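Local coordinates for protein alpha-glucosidase (Pseudoalteromonas sp. K8, PDB 5HQA) that hydrolyses alpha-glucosides as a calcium-binding glycoside hydrolase of family 97 that is activated by chloride, at residues 235-240 and 562-567; 240-245 and 557-562. All blocks are in the same frame, centred on the assembly; numbering follows the deposited sequence.

Interaction 1 (235-240 and 562-567); sequences EKAVDL and GAVGDF. With MG (magnesium ion), chain F.
Gly562 O takes a 2.8 Å hydrogen bond from a water that in turn accepts from Val238 N at 3.1 Å; one water thus bridges the first turn of helix 237-241 to the end of strand 554-563. Val238 adds a direct touch: its CG1, anti to the carbonyl carbon (chi1 -66°), lies 3.8 Å from Gly562 N. Alongside, Ala237 CB comes to 4.1 Å from Val564 CG2, and both side chains also pack on His181 and Phe480. Residues 564-566 form the turn of a beta hairpin in the antiparallel C-terminal sheet, and the second strand starts with a classic beta bulge: Asp566 N and Phe567 N both donate to Ala563 O. Phe567 folds its ring back over the glycine, with Gly562 CA 3.4 Å above the ring plane, offset toward the rim. A side chain on Gly562 would run into Phe567 O and into the preceding carbonyl oxygen. Away from the helix, the turn binds a magnesium ion through Gly565 O at 2.0 Å and Asp566 OD1 at 2.1 Å; three waters and Asp592 complete six ligands. The start of the helix has its own tie: Lys236 N donates to Asp239 OD2 over 3.1 Å, approaching from above the carboxylate plane.

Interaction 2 (240-245 and 557-562); sequences LVNSDI and SIALDG
Asn242 and Ala559 meet through a pair of hydrogen bonds, in which a side-chain amide docks on the backbone of strand 554-563, an edge strand of the antiparallel C-terminal sheet. The amide uses the N-H and C=O of a single residue, much as a neighbouring strand would. Ala559 N donates to Asn242 OD1 over 2.8 Å, nearly straight at 168° and on a lone pair in the carbonyl plane. Asn242 ND2 returns a longer bond of 3.2 Å to Ala559 O, equally straight and also on a lone pair; the acceptor lies almost in the amide plane, so the two bonds together fix the turn of the amide and which end is oxygen. With CG anti to the carbonyl carbon (chi1 -68°), the amide is carried out from the helix end to the strand. An alanine here would probably leave the N-H and C=O of Ala559 without these mates and open a gap beside the strand.

The apolar part lies beside this pair. Val241 CG1, anti to its backbone N, reaches 3.6 Å from Ala559 CB, and Phe570 of the adjoining strand packs against both residues. The same Ala559 CB also packs 3.6 Å from Asn242 OD1.

Beyond the helix end, Ser243 OG accepts from Ile245 N at 3.1 Å in an ST turn. A charged link joins the two segments from outside: Arg73 places NH2 on Asp244 OD1 in a salt bridge and NH1 on Ser557 O in a hydrogen bond.

Both interactions set helix 237-241, from the N-terminal part of the enzyme, against strand 554-563 of the C-terminal sheet, and they share Leu240 and Gly562. Their centres lie 9 Å apart, and Val238 joins them: its CG1 is 3.5 Å from Asp561 C, and its CB is 3.6 Å from Ala559 O. Each is partly buried, a seam between domains with neither a deep core nor an exposed surface. The chemistry changes along it. At the start of the helix, interaction 1 relies on a water and small apolar side chains, next to a metal-bound turn; at the helix end, interaction 2 has direct side-chain-to-backbone hydrogen bonds.

Interaction 1 (235-240 and 562-567)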
loop_
_atom_site.group_PDB
_atom_site.type_symbol
_atom_site.label_atom_id
_atom_site.label_comp_id
_atom_site.label_asym_id
_atom_site.label_seq_id
_atom_site.Cartn_x
_atom_site.Cartn_y
_atom_site.Cartn_z
ATOM N N GLU A 235 1.671 -15.799 -15.436
ATOM C CA GLU A 235 2.151 -17.174 -15.296
ATOM C C GLU A 235 2.906 -17.379 -13.994
ATOM O O GLU A 235 2.972 -18.506 -13.492
ATOM C CB GLU A 235 3.089 -17.570 -16.430
ATOM C CG GLU A 235 2.720 -17.134 -17.793
ATOM C CD GLU A 235 3.792 -17.540 -18.763
ATOM O OE1 GLU A 235 3.643 -18.615 -19.370
ATOM O OE2 GLU A 235 4.802 -16.814 -18.877
ATOM N N LYS A 236 3.521 -16.323 -13.470
ATOM C CA LYS A 236 4.377 -16.402 -12.296
ATOM C C LYS A 236 3.917 -15.388 -11.260
ATOM O O LYS A 236 3.381 -14.330 -11.599
ATOM C CB LYS A 236 5.845 -16.110 -12.641
ATOM C CG LYS A 236 6.475 -17.025 -13.641
ATOM C CD LYS A 236 7.848 -16.487 -14.027
ATOM C CE LYS A 236 8.573 -17.443 -14.966
ATOM N NZ LYS A 236 8.679 -18.810 -14.377
ATOM N N ALA A 237 4.174 -15.702 -9.988
ATOM C CA ALA A 237 3.841 -14.757 -8.929
ATOM C C ALA A 237 4.477 -13.388 -9.176
ATOM O O ALA A 237 3.816 -12.354 -9.018
ATOM C CB ALA A 237 4.271 -15.325 -7.579
ATOM N N VAL A 238 5.748 -13.353 -9.599
ATOM C CA VAL A 238 6.387 -12.052 -9.800
ATOM C C VAL A 238 5.781 -11.280 -10.965
ATOM O O VAL A 238 5.984 -10.061 -11.060
ATOM C CB VAL A 238 7.914 -12.165 -10.002
ATOM C CG1 VAL A 238 8.582 -12.674 -8.727
ATOM C CG2 VAL A 238 8.253 -13.048 -11.200
ATOM N N ASP A 239 5.045 -11.943 -11.866
ATOM C CA ASP A 239 4.381 -11.189 -12.925
ATOM C C ASP A 239 3.296 -10.282 -12.363
ATOM O O ASP A 239 2.991 -9.244 -12.957
ATOM C CB ASP A 239 3.785 -12.126 -13.975
ATOM C CG ASP A 239 4.845 -12.899 -14.740
ATOM O OD1 ASP A 239 6.004 -12.428 -14.813
ATOM O OD2 ASP A 239 4.516 -13.979 -15.272
ATOM N N LEU A 240 2.699 -10.658 -11.227
ATOM C CA LEU A 240 1.788 -9.744 -10.546
ATOM C C LEU A 240 2.539 -8.527 -10.031
ATOM O O LEU A 240 2.062 -7.392 -10.147
ATOM C CB LEU A 240 1.099 -10.449 -9.373
ATOM C CG LEU A 240 0.319 -11.736 -9.637
ATOM C CD1 LEU A 240 -0.286 -12.247 -8.333
ATOM C CD2 LEU A 240 -0.748 -11.488 -10.665
ATOM N N GLY A 562 10.299 -15.408 -6.771
ATOM C CA GLY A 562 9.504 -15.429 -5.560
ATOM C C GLY A 562 8.342 -16.381 -5.677
ATOM O O GLY A 562 8.025 -16.902 -6.749
ATOM N N ALA A 563 7.700 -16.600 -4.533
ATOM C CA ALA A 563 6.503 -17.426 -4.443
ATOM C C ALA A 563 5.701 -16.918 -3.258
ATOM O O ALA A 563 6.274 -16.623 -2.204
ATOM C CB ALA A 563 6.849 -18.914 -4.268
ATOM N N VAL A 564 4.381 -16.809 -3.428
ATOM C CA VAL A 564 3.568 -16.158 -2.407
ATOM C C VAL A 564 3.699 -16.902 -1.088
ATOM O O VAL A 564 3.518 -18.126 -1.023
ATOM C CB VAL A 564 2.098 -16.079 -2.842
ATOM C CG1 VAL A 564 1.296 -15.290 -1.787
ATOM C CG2 VAL A 564 1.974 -15.464 -4.232
ATOM N N GLY A 565 4.002 -16.163 -0.022
ATOM C CA GLY A 565 4.105 -16.772 1.291
ATOM C C GLY A 565 5.352 -17.595 1.513
ATOM O O GLY A 565 5.455 -18.273 2.542
ATOM N N ASP A 566 6.300 -17.569 0.573
ATOM C CA ASP A 566 7.558 -18.294 0.702
ATOM C C ASP A 566 8.772 -17.388 0.587
ATOM O O ASP A 566 9.615 -17.389 1.490
ATOM C CB ASP A 566 7.646 -19.418 -0.345
ATOM C CG ASP A 566 6.693 -20.563 -0.056
ATOM O OD1 ASP A 566 6.142 -20.626 1.075
ATOM O OD2 ASP A 566 6.498 -21.407 -0.961
ATOM N N PHE A 567 8.900 -16.613 -0.491
ATOM C CA PHE A 567 10.072 -15.744 -0.616
ATOM C C PHE A 567 9.851 -14.734 -1.728
ATOM O O PHE A 567 8.956 -14.889 -2.561
ATOM C CB PHE A 567 11.356 -16.543 -0.893
ATOM C CG PHE A 567 11.459 -17.088 -2.299
ATOM C CD1 PHE A 567 10.750 -18.230 -2.675
ATOM C CD2 PHE A 567 12.291 -16.478 -3.239
ATOM C CE1 PHE A 567 10.857 -18.750 -3.972
ATOM C CE2 PHE A 567 12.406 -16.986 -4.532
ATOM C CZ PHE A 567 11.686 -18.124 -4.902
HETATM MG MG MG F . 5.695 -20.222 3.059
HETATM O O HOH W 1 7.449 -15.913 -9.306
HETATM O O HOH W 2 5.045 -19.901 4.955
HETATM O O HOH W 3 5.989 -22.216 3.601
HETATM O O HOH W 4 3.722 -20.628 2.549
#

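Interaction 2 (240-245 and 557-562)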
loop_
_atom_site.group_PDB
_atom_site.type_symbol
_atom_site.label_atom_id
_atom_site.label_comp_id
_atom_site.label_asym_id
_atom_site.label_seq_id
_atom_site.Cartn_x
_atom_site.Cartn_y
_atom_site.Cartn_z
ATOM N N LEU A 240 2.699 -10.658 -11.227
ATOM C CA LEU A 240 1.788 -9.744 -10.546
ATOM C C LEU A 240 2.539 -8.527 -10.031
ATOM O O LEU A 240 2.062 -7.392 -10.147
ATOM C CB LEU A 240 1.099 -10.449 -9.373
ATOM C CG LEU A 240 0.319 -11.736 -9.637
ATOM C CD1 LEU A 240 -0.286 -12.247 -8.333
ATOM C CD2 LEU A 240 -0.748 -11.488 -10.665
ATOM N N VAL A 241 3.709 -8.756 -9.439
ATOM C CA VAL A 241 4.462 -7.677 -8.813
ATOM C C VAL A 241 4.927 -6.662 -9.856
ATOM O O VAL A 241 4.809 -5.446 -9.654
ATOM C CB VAL A 241 5.643 -8.266 -8.020
ATOM C CG1 VAL A 241 6.544 -7.165 -7.530
ATOM C CG2 VAL A 241 5.130 -9.116 -6.851
ATOM N N ASN A 242 5.441 -7.137 -10.988
ATOM C CA ASN A 242 6.094 -6.269 -11.967
ATOM C C ASN A 242 5.120 -5.515 -12.878
ATOM O O ASN A 242 5.554 -4.928 -13.866
ATOM C CB ASN A 242 7.075 -7.093 -12.802
ATOM C CG ASN A 242 8.251 -7.558 -11.983
ATOM O OD1 ASN A 242 8.724 -6.830 -11.106
ATOM N ND2 ASN A 242 8.724 -8.774 -12.241
ATOM N N SER A 243 3.839 -5.479 -12.561
ATOM C CA SER A 243 2.871 -4.774 -13.389
ATOM C C SER A 243 2.671 -3.336 -12.900
ATOM O O SER A 243 2.733 -3.056 -11.701
ATOM C CB SER A 243 1.536 -5.521 -13.377
ATOM O OG SER A 243 0.538 -4.775 -14.048
ATOM N N ASP A 244 2.437 -2.422 -13.851
ATOM C CA ASP A 244 2.079 -1.036 -13.558
ATOM C C ASP A 244 0.588 -0.759 -13.749
ATOM O O ASP A 244 0.191 0.403 -13.895
ATOM C CB ASP A 244 2.880 -0.083 -14.445
ATOM C CG ASP A 244 4.362 -0.084 -14.121
ATOM O OD1 ASP A 244 4.728 0.172 -12.953
ATOM O OD2 ASP A 244 5.166 -0.337 -15.046
ATOM N N ILE A 245 -0.246 -1.797 -13.766
ATOM C CA ILE A 245 -1.634 -1.606 -14.178
ATOM C C ILE A 245 -2.364 -0.650 -13.232
ATOM O O ILE A 245 -3.157 0.189 -13.677
ATOM C CB ILE A 245 -2.344 -2.966 -14.305
ATOM C CG1 ILE A 245 -3.721 -2.790 -14.936
ATOM C CG2 ILE A 245 -2.452 -3.672 -12.944
ATOM C CD1 ILE A 245 -4.374 -4.111 -15.271
ATOM N N SER A 557 12.645 -1.082 -11.060
ATOM C CA SER A 557 12.470 -2.144 -10.075
ATOM C C SER A 557 12.114 -3.427 -10.814
ATOM O O SER A 557 11.404 -3.384 -11.828
ATOM C CB SER A 557 11.357 -1.822 -9.061
ATOM O OG SER A 557 11.690 -0.724 -8.236
ATOM N N ILE A 558 12.610 -4.566 -10.315
ATOM C CA ILE A 558 12.315 -5.878 -10.895
ATOM C C ILE A 558 12.217 -6.894 -9.769
ATOM O O ILE A 558 13.211 -7.144 -9.076
ATOM C CB ILE A 558 13.391 -6.360 -11.887
ATOM C CG1 ILE A 558 13.822 -5.242 -12.835
ATOM C CG2 ILE A 558 12.871 -7.577 -12.658
ATOM C CD1 ILE A 558 15.148 -5.503 -13.523
ATOM N N ALA A 559 11.050 -7.511 -9.609
ATOM C CA ALA A 559 10.957 -8.706 -8.776
ATOM C C ALA A 559 11.537 -9.863 -9.582
ATOM O O ALA A 559 10.963 -10.267 -10.599
ATOM C CB ALA A 559 9.514 -8.973 -8.355
ATOM N N LEU A 560 12.697 -10.369 -9.148
ATOM C CA LEU A 560 13.434 -11.361 -9.928
ATOM C C LEU A 560 12.872 -12.764 -9.767
ATOM O O LEU A 560 12.924 -13.560 -10.709
ATOM C CB LEU A 560 14.902 -11.369 -9.515
ATOM C CG LEU A 560 15.677 -10.078 -9.750
ATOM C CD1 LEU A 560 17.070 -10.190 -9.159
ATOM C CD2 LEU A 560 15.747 -9.800 -11.232
ATOM N N ASP A 561 12.362 -13.091 -8.587
ATOM C CA ASP A 561 11.917 -14.444 -8.288
ATOM C C ASP A 561 11.092 -14.374 -7.011
ATOM O O ASP A 561 11.163 -13.391 -6.268
ATOM C CB ASP A 561 13.114 -15.388 -8.133
ATOM C CG ASP A 561 12.716 -16.849 -8.149
ATOM O OD1 ASP A 561 13.600 -17.684 -7.861
ATOM O OD2 ASP A 561 11.532 -17.166 -8.441
ATOM N N GLY A 562 10.299 -15.408 -6.771
ATOM C CA GLY A 562 9.504 -15.429 -5.560
ATOM C C GLY A 562 8.342 -16.381 -5.677
ATOM O O GLY A 562 8.025 -16.902 -6.749
#